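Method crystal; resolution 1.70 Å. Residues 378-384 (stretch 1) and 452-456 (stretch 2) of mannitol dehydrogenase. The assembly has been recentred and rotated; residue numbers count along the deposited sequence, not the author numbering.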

ATOM      1  N   GLY A 378       7.563   8.435  -1.979  1.00 13.03           N
ATOM      2  CA  GLY A 378       6.785   9.672  -1.912  1.00 14.07           C
ATOM      3  C   GLY A 378       6.398  10.124  -3.318  1.00 13.29           C
ATOM      4  O   GLY A 378       5.332  10.737  -3.496  1.00 13.50           O
ATOM      5  N   SER A 379       7.258   9.865  -4.320  1.00 12.05           N
ATOM      6  CA  SER A 379       6.914  10.284  -5.691  1.00 12.44           C
ATOM      7  C   SER A 379       5.591   9.657  -6.153  1.00 12.28           C
ATOM      8  O   SER A 379       4.818  10.301  -6.881  1.00 14.41           O
ATOM      9  N   SER A 380       5.279   8.444  -5.698  1.00 13.09           N
ATOM     10  CA  SER A 380       4.003   7.835  -6.083  1.00 12.57           C
ATOM     11  C   SER A 380       2.895   8.120  -5.061  1.00 12.75           C
ATOM     12  O   SER A 380       1.709   8.102  -5.415  1.00 13.10           O
ATOM     13  N   LYS A 381       3.275   8.342  -3.804  1.00 13.05           N
ATOM     14  CA  LYS A 381       2.290   8.544  -2.748  1.00 12.58           C
ATOM     15  C   LYS A 381       1.696   9.947  -2.689  1.00 13.34           C
ATOM     16  O   LYS A 381       0.502  10.081  -2.409  1.00 14.32           O
ATOM     17  N   PHE A 382       2.503  10.972  -2.948  1.00 11.80           N
ATOM     18  CA  PHE A 382       1.951  12.315  -2.907  1.00 12.83           C
ATOM     19  C   PHE A 382       0.654  12.543  -3.694  1.00 12.23           C
ATOM     20  O   PHE A 382      -0.292  13.095  -3.132  1.00 13.39           O
ATOM     21  N   PRO A 383       0.578  12.132  -4.986  1.00 12.93           N
ATOM     22  CA  PRO A 383      -0.658  12.357  -5.760  1.00 12.55           C
ATOM     23  C   PRO A 383      -1.865  11.579  -5.257  1.00 13.87           C
ATOM     24  O   PRO A 383      -2.999  11.925  -5.593  1.00 14.23           O
ATOM     25  N   LYS A 384      -1.635  10.523  -4.469  1.00 12.94           N
ATOM     26  CA  LYS A 384      -2.750   9.769  -3.908  1.00 13.10           C
ATOM     27  C   LYS A 384      -3.181  10.271  -2.540  1.00 13.66           C
ATOM     28  O   LYS A 384      -4.375  10.359  -2.261  1.00 15.96           O
ATOM     29  N   GLU A 452       4.471  17.177 -13.147  1.00 16.88           N
ATOM     30  CA  GLU A 452       3.034  16.995 -13.248  1.00 20.42           C
ATOM     31  C   GLU A 452       2.476  15.663 -12.773  1.00 17.31           C
ATOM     32  O   GLU A 452       1.414  15.652 -12.142  1.00 17.22           O
ATOM     33  N   GLU A 453       3.198  14.562 -12.987  1.00 18.41           N
ATOM     34  CA  GLU A 453       2.674  13.279 -12.540  1.00 18.14           C
ATOM     35  C   GLU A 453       2.788  13.096 -11.013  1.00 17.34           C
ATOM     36  O   GLU A 453       2.337  12.066 -10.470  1.00 17.47           O
ATOM     37  N   ILE A 454       3.391  14.077 -10.334  1.00 15.86           N
ATOM     38  CA  ILE A 454       3.461  14.009  -8.872  1.00 16.44           C
ATOM     39  C   ILE A 454       2.532  15.080  -8.302  1.00 17.61           C
ATOM     40  O   ILE A 454       1.671  14.779  -7.471  1.00 17.44           O
ATOM     41  N   PHE A 455       2.670  16.324  -8.768  1.00 16.24           N
ATOM     42  CA  PHE A 455       1.900  17.405  -8.161  1.00 16.51           C
ATOM     43  C   PHE A 455       0.732  18.017  -8.900  1.00 17.20           C
ATOM     44  O   PHE A 455       0.069  18.898  -8.359  1.00 16.70           O
ATOM     45  N   GLY A 456       0.486  17.580 -10.125  1.00 15.70           N
ATOM     46  CA  GLY A 456      -0.646  18.132 -10.847  1.00 16.73           C
ATOM     47  C   GLY A 456      -0.430  19.535 -11.352  1.00 18.05           C
ATOM     48  O   GLY A 456       0.698  20.026 -11.341  1.00 18.74           O
TER

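This is a small, mainly apolar contact between two helical segments of one chain, with no direct hydrogen bond across it and a single water joining the two backbones. The surface buried, both sides summed, is 236 Å². The stretches are far apart in sequence; at least 70 positions separate any two residues that touch.

Ile-454 is the centre of the contact and has the largest covered area. Its CA-to-CB bond points sideways, yet the branched side chain still reaches three residues of the first stretch. Its rotamer is m for chi1 and t for chi2, which extends the CG1–CD1 arm toward Ser-379. There Ile-454 CG1 lies 3.7 Å from Ser-379 O, and Ile-454 CD1 lies 4.0 Å from Ser-379 CB. The other branch, CG2, sits 4.0 Å from Phe-382 CB and 4.3 Å from Pro-383 CD. Both are apolar side-chain contacts.

Pro-383 points toward the second stretch. Its ring has a C-gamma endo pucker. The backbones come nearest here, with Pro-383 CA 5.4 Å from Ile-454 CA. Pro-383 CB is 3.4 Å from Ile-454 O, and Pro-383 CG is 3.9 Å from Glu-453 O. These are packing contacts of ring carbons against carbonyl oxygens. Proline has no amide hydrogen, so its nitrogen cannot bond to the preceding turn, and the helix is kinked at this point. Phe-382 N still bonds to Gly-378 O at 2.9 Å, while Lys-384 N makes a weak bond to Lys-381 O at 3.0 Å.

Phe-382 also points toward the second stretch. Its chi1 of -93° lies between wells, and its chi2 is 99°. Phe-455 starts away from the first stretch, but with chi1 in m and chi2 at 104° the end of its side chain comes nearer. The two rings meet obliquely. Their centroids are 5.8 Å apart, their planes are at 50°, and Phe-382 CD2 is 4.2 Å from Phe-455 CE2.

The polar link is water 1. It donates to Ser-379 O at 2.7 Å and to Glu-453 O at 2.8 Å, measured from the water O. One water thus uses both its hydrogens to bridge carbonyls of the two stretches. Ser-379, whose chi1 is p, points sideways, and its OG is hydrogen-bonded elsewhere in the structure. Glu-453 joins the contact through its backbone. Its side chain, p then m, comes no nearer to the first stretch than 6.3 Å, from Glu-453 CG to Ser-379 O, and its OE2 finds a partner elsewhere.

Ser-380 and Lys-381 point away and make no contact; both have chi1 in m. Lys-384 and Glu-452 are out of reach. Gly-456 ends the second stretch with positive phi, a conformation that favours glycine. Its N bonds to Glu-452 O at 2.9 Å, but it does not touch the first stretch.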

ATOM      1  CB  SER A 379       8.044   9.951  -6.682  1.00 13.74           C
ATOM      2  OG  SER A 379       8.228   8.548  -6.797  1.00 14.68           O
ATOM      3  CB  SER A 380       4.106   6.287  -6.201  1.00 15.89           C
ATOM      4  OG  SER A 380       5.186   5.859  -7.047  1.00 14.43           O
ATOM      5  CB  LYS A 381       2.913   8.212  -1.390  1.00 12.52           C
ATOM      6  CG  LYS A 381       3.188   6.734  -1.230  1.00 12.16           C
ATOM      7  CD  LYS A 381       3.958   6.475   0.034  1.00 11.84           C
ATOM      8  CE  LYS A 381       4.046   4.913   0.254  1.00 14.19           C
ATOM      9  NZ  LYS A 381       4.887   4.635   1.429  1.00 12.69           N
ATOM     10  CB  PHE A 382       3.001  13.380  -3.302  1.00 13.20           C
ATOM     11  CG  PHE A 382       3.748  13.952  -2.103  1.00 15.61           C
ATOM     12  CD1 PHE A 382       5.006  13.486  -1.768  1.00 15.94           C
ATOM     13  CD2 PHE A 382       3.155  14.922  -1.288  1.00 13.28           C
ATOM     14  CE1 PHE A 382       5.683  13.958  -0.660  1.00 15.87           C
ATOM     15  CE2 PHE A 382       3.822  15.412  -0.157  1.00 14.40           C
ATOM     16  CZ  PHE A 382       5.103  14.929   0.164  1.00 15.47           C
ATOM     17  CB  PRO A 383      -0.261  11.967  -7.219  1.00 13.91           C
ATOM     18  CG  PRO A 383       0.888  10.947  -7.007  1.00 12.93           C
ATOM     19  CD  PRO A 383       1.669  11.595  -5.835  1.00 13.86           C
ATOM     20  CB  LYS A 384      -2.380   8.285  -3.720  1.00 14.47           C
ATOM     21  CG  LYS A 384      -2.675   7.419  -4.912  1.00 17.86           C
ATOM     22  CD  LYS A 384      -1.849   7.794  -6.101  1.00 16.83           C
ATOM     23  CE  LYS A 384      -2.210   6.888  -7.293  1.00 19.64           C
ATOM     24  NZ  LYS A 384      -1.568   7.355  -8.544  1.00 19.19           N
ATOM     25  CB  GLU A 452       2.559  17.301 -14.681  1.00 23.29           C
ATOM     26  CG  GLU A 452       1.052  17.477 -14.769  1.00 31.09           C
ATOM     27  CD  GLU A 452       0.560  17.842 -16.186  1.00 35.37           C
ATOM     28  OE1 GLU A 452       1.333  18.480 -16.939  1.00 37.63           O
ATOM     29  OE2 GLU A 452      -0.600  17.503 -16.525  1.00 36.72           O
ATOM     30  CB  GLU A 453       3.367  12.108 -13.240  1.00 19.97           C
ATOM     31  CG  GLU A 453       4.854  12.042 -12.952  1.00 20.05           C
ATOM     32  CD  GLU A 453       5.690  12.870 -13.925  1.00 21.96           C
ATOM     33  OE1 GLU A 453       5.207  13.908 -14.449  1.00 20.54           O
ATOM     34  OE2 GLU A 453       6.857  12.474 -14.115  1.00 23.35           O
ATOM     35  CB  ILE A 454       4.902  14.287  -8.301  1.00 17.31           C
ATOM     36  CG1 ILE A 454       5.894  13.243  -8.836  1.00 15.91           C
ATOM     37  CG2 ILE A 454       4.890  14.252  -6.741  1.00 16.78           C
ATOM     38  CD1 ILE A 454       7.368  13.484  -8.373  1.00 17.72           C
ATOM     39  CB  PHE A 455       2.841  18.552  -7.725  1.00 16.83           C
ATOM     40  CG  PHE A 455       3.877  18.121  -6.707  1.00 16.84           C
ATOM     41  CD1 PHE A 455       5.219  17.906  -7.093  1.00 16.16           C
ATOM     42  CD2 PHE A 455       3.508  17.878  -5.386  1.00 16.61           C
ATOM     43  CE1 PHE A 455       6.168  17.452  -6.168  1.00 15.26           C
ATOM     44  CE2 PHE A 455       4.465  17.415  -4.440  1.00 15.89           C
ATOM     45  CZ  PHE A 455       5.785  17.206  -4.827  1.00 15.19           C
TER
HETATM   46  O   HOH W   1       3.866  10.013  -9.444  1.00 19.22           O